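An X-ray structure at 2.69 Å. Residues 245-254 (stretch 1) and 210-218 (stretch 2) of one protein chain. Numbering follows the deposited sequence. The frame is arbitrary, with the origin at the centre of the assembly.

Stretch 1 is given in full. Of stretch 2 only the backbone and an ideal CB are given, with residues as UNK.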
# COMPACT_ATOMS: atom_id res chain seq x y z
N THR A 245 0.59 28.73 5.15
CA THR A 245 0.80 29.20 3.79
C THR A 245 1.79 28.36 3.00
O THR A 245 1.61 28.17 1.80
CB THR A 245 1.28 30.65 3.80
OG1 THR A 245 2.46 30.76 4.60
CG2 THR A 245 0.20 31.56 4.36
N ARG A 246 2.85 27.87 3.64
CA ARG A 246 3.88 27.11 2.92
C ARG A 246 4.28 25.93 3.81
O ARG A 246 5.21 26.04 4.61
CB ARG A 246 5.06 28.01 2.59
CG ARG A 246 4.72 28.98 1.47
CD ARG A 246 5.78 30.05 1.27
NE ARG A 246 5.20 31.28 0.73
CZ ARG A 246 4.61 31.41 -0.46
NH1 ARG A 246 4.51 30.37 -1.27
NH2 ARG A 246 4.12 32.58 -0.83
N GLU A 247 3.58 24.81 3.64
CA GLU A 247 3.83 23.62 4.43
C GLU A 247 4.38 22.49 3.57
O GLU A 247 3.92 22.30 2.44
CB GLU A 247 2.54 23.16 5.12
CG GLU A 247 1.90 24.22 6.01
CD GLU A 247 0.55 23.81 6.54
OE1 GLU A 247 0.05 22.73 6.15
OE2 GLU A 247 -0.02 24.56 7.36
N PRO A 248 5.35 21.72 4.07
CA PRO A 248 5.89 20.61 3.28
C PRO A 248 4.91 19.44 3.17
O PRO A 248 4.77 18.66 4.11
CB PRO A 248 7.16 20.20 4.04
CG PRO A 248 7.36 21.26 5.10
CD PRO A 248 6.03 21.86 5.37
N ASN A 249 4.25 19.31 2.02
CA ASN A 249 3.17 18.35 1.85
C ASN A 249 3.45 17.40 0.69
O ASN A 249 4.25 17.69 -0.20
CB ASN A 249 1.84 19.06 1.59
CG ASN A 249 1.51 20.10 2.65
OD1 ASN A 249 1.92 19.98 3.80
ND2 ASN A 249 0.76 21.12 2.26
N ALA A 250 2.79 16.24 0.74
CA ALA A 250 2.65 15.34 -0.42
C ALA A 250 4.00 14.92 -0.99
O ALA A 250 4.30 15.11 -2.17
CB ALA A 250 1.79 16.00 -1.50
N ASN A 251 4.83 14.32 -0.14
CA ASN A 251 6.15 13.85 -0.54
C ASN A 251 6.21 12.34 -0.34
O ASN A 251 6.14 11.85 0.79
CB ASN A 251 7.23 14.57 0.26
CG ASN A 251 7.24 16.06 0.00
OD1 ASN A 251 7.09 16.50 -1.14
ND2 ASN A 251 7.38 16.85 1.06
N THR A 252 6.35 11.60 -1.45
CA THR A 252 6.33 10.15 -1.45
C THR A 252 7.67 9.60 -1.90
O THR A 252 8.31 10.15 -2.81
CB THR A 252 5.21 9.60 -2.36
OG1 THR A 252 4.12 10.53 -2.39
CG2 THR A 252 4.73 8.25 -1.87
N PHE A 253 8.10 8.51 -1.27
CA PHE A 253 9.39 7.89 -1.52
C PHE A 253 9.19 6.44 -1.91
O PHE A 253 8.57 5.67 -1.16
CB PHE A 253 10.29 8.00 -0.28
CG PHE A 253 10.53 9.41 0.17
CD1 PHE A 253 9.57 10.09 0.91
CD2 PHE A 253 11.70 10.07 -0.15
CE1 PHE A 253 9.79 11.39 1.33
CE2 PHE A 253 11.92 11.37 0.26
CZ PHE A 253 10.96 12.03 1.00
N TYR A 254 9.71 6.06 -3.07
CA TYR A 254 9.62 4.69 -3.58
C TYR A 254 11.01 4.10 -3.68
O TYR A 254 11.86 4.61 -4.42
CB TYR A 254 8.93 4.66 -4.95
CG TYR A 254 7.52 5.20 -4.97
CD1 TYR A 254 6.43 4.35 -4.95
CD2 TYR A 254 7.28 6.57 -5.01
CE1 TYR A 254 5.14 4.84 -4.98
CE2 TYR A 254 5.99 7.07 -5.03
CZ TYR A 254 4.92 6.20 -5.02
OH TYR A 254 3.64 6.69 -5.04
N UNK A 210 15.42 22.16 1.32
CA UNK A 210 14.42 23.03 0.72
C UNK A 210 13.03 22.60 1.18
O UNK A 210 12.83 21.51 1.71
CB UNK A 210 14.52 23.00 -0.81
N UNK A 211 12.06 23.49 0.96
CA UNK A 211 10.68 23.24 1.36
C UNK A 211 10.01 22.41 0.27
O UNK A 211 9.52 22.95 -0.73
CB UNK A 211 9.92 24.55 1.60
N UNK A 212 9.99 21.09 0.46
CA UNK A 212 9.47 20.17 -0.54
C UNK A 212 7.95 20.09 -0.48
O UNK A 212 7.36 20.07 0.60
CB UNK A 212 10.08 18.78 -0.35
N UNK A 213 7.32 20.01 -1.65
CA UNK A 213 5.89 19.76 -1.73
C UNK A 213 5.58 19.15 -3.09
O UNK A 213 6.12 19.57 -4.11
CB UNK A 213 5.09 21.04 -1.51
N UNK A 214 4.71 18.13 -3.07
CA UNK A 214 4.30 17.42 -4.29
C UNK A 214 5.50 16.87 -5.05
O UNK A 214 5.58 16.98 -6.28
CB UNK A 214 3.49 18.35 -5.20
N UNK A 215 6.44 16.27 -4.33
CA UNK A 215 7.65 15.70 -4.90
C UNK A 215 7.66 14.19 -4.68
O UNK A 215 7.40 13.73 -3.57
CB UNK A 215 8.89 16.34 -4.29
N UNK A 216 7.96 13.44 -5.73
CA UNK A 216 8.14 12.00 -5.64
C UNK A 216 9.60 11.64 -5.87
O UNK A 216 10.30 12.28 -6.66
CB UNK A 216 7.24 11.28 -6.65
N UNK A 217 10.06 10.61 -5.16
CA UNK A 217 11.45 10.17 -5.21
C UNK A 217 11.47 8.72 -5.68
O UNK A 217 10.91 7.84 -5.02
CB UNK A 217 12.13 10.32 -3.85
N UNK A 218 12.11 8.47 -6.82
CA UNK A 218 12.13 7.15 -7.44
C UNK A 218 13.53 6.56 -7.29
O UNK A 218 14.45 6.89 -8.05
CB UNK A 218 11.72 7.23 -8.91

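Position 210 has nothing of stretch 1 within 5.5 Å of its ideal CB, so the visible atoms set no preference. The residue is Ala 210, which makes no contact here.

At position 211 the CB points sideways, 5.4 Å from Pro 248 CG. The carbonyl of Arg 246 lies beyond and offers an acceptor. A medium-length side chain, polar with a donor or simply apolar against the proline, would suit. It is Asn 211. Its ND2 gives a weak hydrogen bond to Arg 246 O at 3.5 Å, and its OD1 lies 3.2 Å from Pro 248 CG.

Position 212 also points sideways. Its CB is 3.6 Å from Asn 251 ND2, and that amide gives a weak hydrogen bond from Asn 251 ND2 to the O of 212, 3.3 Å. Stretch 1 forms no pocket beyond, so an aliphatic or a polar side chain could stand here. Leu 212 is found, and its CB remains its side chain's nearest point to Asn 251 ND2.

At position 213 the CB sits 3.7 Å from Asn 249 O and 4.3 Å from Glu 247 O. An aliphatic or a donor could fit. Ile 213 lays CG1 3.9 Å from Asn 249 CB and brings CD1 to 3.7 Å from Glu 247 O.

Position 214 has phi/psi of 56/44, which favours Gly, Asn or Asp, though others can adopt it. Ala 250, next to it in register, has nearly the same angles, 57/57. The N of 214 donates a hydrogen bond to Asn 249 O at 2.9 Å. The CB points away, yet a long apolar chain could still reach the methyl of Ala 250. Leu 214 does so, with CD2 3.6 Å from Ala 250 CB.

At position 215 the CB shares a sheet face with Asn 251, 3.6 Å from its OD1. Asn 251 OD1 accepts a hydrogen bond from the N of 215 at 3.3 Å. A small side chain would suit the close OD1, and a side-chain donor could use it; larger chains are not ruled out. Cys 215 keeps CB 3.7 Å from Asn 251 OD1.

Position 216 lies on the face of Thr 252 and Tyr 254, its CB 4.7 Å from Tyr 254 CE2. Polar or apolar residues would fit. It is Asp 216. Its OD1 is hydrogen-bonded elsewhere in the structure, and OD2 accepts a weak bond from the side chain of 218.

Position 217 has its CB 3.7 Å from Phe 253 CD2, so an aromatic or large aliphatic is expected. Phe 217 forms an offset stack with Phe 253: centroids 4.5 Å apart, planes at 14°. Its backbone N donates to Thr 252 O (3.0 Å), and its O accepts Tyr 254 N (2.9 Å).

Position 218 is on the face of Tyr 254. A long chain could turn back to that ring. Gln 218 brings NE2 3.4 Å from Tyr 254 CD2, and NE2 also bonds weakly to Asp 216 OD2 at 3.3 Å.

Stretch 2 (210-218) ANLILCDFQ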
# COMPACT_ATOMS: atom_id res chain seq x y z
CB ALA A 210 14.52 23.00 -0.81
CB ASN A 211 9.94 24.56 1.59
CG ASN A 211 8.65 24.38 2.36
OD1 ASN A 211 8.35 23.29 2.85
ND2 ASN A 211 7.88 25.45 2.48
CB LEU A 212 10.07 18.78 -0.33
CG LEU A 212 11.58 18.66 -0.48
CD1 LEU A 212 12.05 17.29 -0.04
CD2 LEU A 212 12.00 18.95 -1.91
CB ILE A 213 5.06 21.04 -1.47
CG1 ILE A 213 3.57 20.72 -1.43
CG2 ILE A 213 5.35 22.10 -2.51
CD1 ILE A 213 2.69 21.88 -1.02
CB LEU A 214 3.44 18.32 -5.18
CG LEU A 214 1.98 18.48 -4.74
CD1 LEU A 214 1.31 19.60 -5.52
CD2 LEU A 214 1.22 17.18 -4.90
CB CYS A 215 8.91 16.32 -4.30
SG CYS A 215 9.11 18.08 -4.64
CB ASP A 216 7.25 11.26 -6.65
CG ASP A 216 7.65 11.54 -8.09
OD1 ASP A 216 7.88 12.72 -8.42
OD2 ASP A 216 7.74 10.58 -8.88
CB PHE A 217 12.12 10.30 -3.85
CG PHE A 217 12.26 11.72 -3.37
CD1 PHE A 217 11.16 12.41 -2.88
CD2 PHE A 217 13.49 12.35 -3.38
CE1 PHE A 217 11.29 13.72 -2.44
CE2 PHE A 217 13.62 13.65 -2.94
CZ PHE A 217 12.52 14.33 -2.46
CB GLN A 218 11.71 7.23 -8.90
CG GLN A 218 10.29 7.74 -9.10
CD GLN A 218 9.25 6.80 -8.53
OE1 GLN A 218 9.51 5.61 -8.33
NE2 GLN A 218 8.06 7.32 -8.28
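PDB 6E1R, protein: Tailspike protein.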